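Local structure of MTH169 (Methanobacterium thermoautotrophicum, 1GTD) at residues L67-P70 / V71-D74. The protein is a small alpha/beta protein of the PurS family, built on a three-stranded antiparallel sheet and assembled as a tetramer. Residues are numbered along the deposited sequence; the frame is centred on the assembly and turned at random.
Sequences LCNP and VIHD
Asn69 and His73 close the turn between helix 59-67 and strand 73-81 through backbone bonds and the imidazole of His73. The carbonyl oxygen of Asn69 accepts from Ile72 N at 2.9 Å and from His73 N at 2.8 Å, and the two donors come from opposite faces of the carbonyl plane. The first bond, with helical backbone angles at Pro70 and Val71, defines a type I beta turn with proline at its second position; the second extends it to an i to i+4 turn. From the other direction, Asn69 N donates to His73 ND1 at 3.0 Å, nearly straight at 164°, although it lies 23° out of the ring plane. A chi1 of -59° sets CG beside the backbone N of His73 and opposite its carbonyl carbon, which brings ND1 back to the amide of Asn69. Cys68 CB meets ND1 of His73 obliquely at 3.6 Å, while Ile72 CG1 lies over one ring face, offset toward the rim.

This side is the enclosed one: Cys68, Asn69 and Ile72 are buried, the cysteine resting on Ile9 and the isoleucine on Leu11 of strand 3-11. In the second subunit, Ala21 and Thr22 pack on Ile72 and His73, and Arg25 on Asn69 and Pro70. The open side is left to Val71, exposed in the assembly although a crystal neighbour touches it. An ND1 that accepts the Asn69 N-H cannot also carry a proton, so its weak contact with Asn69 O is probably an alternative.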
loop_
_atom_site.group_PDB
_atom_site.type_symbol
_atom_site.label_atom_id
_atom_site.label_comp_id
_atom_site.label_asym_id
_atom_site.label_seq_id
_atom_site.Cartn_x
_atom_site.Cartn_y
_atom_site.Cartn_z
ATOM N N LEU B 67 2.616 7.695 11.576
ATOM C CA LEU B 67 2.772 7.814 10.138
ATOM C C LEU B 67 3.990 7.150 9.510
ATOM O O LEU B 67 3.885 6.582 8.422
ATOM C CB LEU B 67 2.720 9.289 9.747
ATOM C CG LEU B 67 1.525 10.024 10.369
ATOM C CD1 LEU B 67 1.570 11.488 9.948
ATOM C CD2 LEU B 67 0.194 9.363 9.943
ATOM N N CYS B 68 5.146 7.212 10.167
ATOM C CA CYS B 68 6.333 6.592 9.582
ATOM C C CYS B 68 7.271 5.986 10.605
ATOM O O CYS B 68 6.980 5.957 11.799
ATOM C CB CYS B 68 7.107 7.621 8.752
ATOM S SG CYS B 68 7.991 8.894 9.709
ATOM N N ASN B 69 8.396 5.481 10.119
ATOM C CA ASN B 69 9.423 4.909 10.979
ATOM C C ASN B 69 10.666 5.703 10.631
ATOM O O ASN B 69 11.287 5.464 9.607
ATOM C CB ASN B 69 9.631 3.418 10.677
ATOM C CG ASN B 69 10.832 2.829 11.413
ATOM O OD1 ASN B 69 10.937 1.612 11.582
ATOM N ND2 ASN B 69 11.751 3.689 11.839
ATOM N N PRO B 70 11.043 6.665 11.483
ATOM C CA PRO B 70 12.220 7.520 11.270
ATOM C C PRO B 70 13.524 6.803 10.923
ATOM O O PRO B 70 14.369 7.361 10.236
ATOM C CB PRO B 70 12.323 8.302 12.581
ATOM C CG PRO B 70 11.776 7.345 13.581
ATOM C CD PRO B 70 10.539 6.823 12.859
ATOM N N VAL B 71 13.694 5.578 11.403
ATOM C CA VAL B 71 14.908 4.841 11.114
ATOM C C VAL B 71 15.082 4.625 9.610
ATOM O O VAL B 71 16.211 4.536 9.110
ATOM C CB VAL B 71 14.906 3.449 11.820
ATOM C CG1 VAL B 71 16.045 2.582 11.270
ATOM C CG2 VAL B 71 15.056 3.624 13.329
ATOM N N ILE B 72 13.961 4.550 8.896
ATOM C CA ILE B 72 13.989 4.313 7.453
ATOM C C ILE B 72 13.340 5.388 6.574
ATOM O O ILE B 72 13.676 5.497 5.388
ATOM C CB ILE B 72 13.336 2.943 7.111
ATOM C CG1 ILE B 72 11.843 2.967 7.449
ATOM C CG2 ILE B 72 13.989 1.832 7.924
ATOM C CD1 ILE B 72 11.153 1.644 7.213
ATOM N N HIS B 73 12.416 6.175 7.130
ATOM C CA HIS B 73 11.744 7.225 6.344
ATOM C C HIS B 73 12.252 8.642 6.577
ATOM O O HIS B 73 12.635 9.005 7.685
ATOM C CB HIS B 73 10.232 7.270 6.622
ATOM C CG HIS B 73 9.516 5.999 6.315
ATOM N ND1 HIS B 73 9.155 5.094 7.290
ATOM C CD2 HIS B 73 9.098 5.475 5.139
ATOM C CE1 HIS B 73 8.544 4.067 6.727
ATOM N NE2 HIS B 73 8.496 4.273 5.423
ATOM N N ASP B 74 12.251 9.432 5.510
ATOM C CA ASP B 74 12.606 10.848 5.566
ATOM C C ASP B 74 11.215 11.457 5.404
ATOM O O ASP B 74 10.449 11.005 4.545
ATOM C CB ASP B 74 13.450 11.290 4.356
ATOM C CG ASP B 74 14.936 10.997 4.511
ATOM O OD1 ASP B 74 15.463 11.088 5.640
ATOM O OD2 ASP B 74 15.584 10.705 3.480
#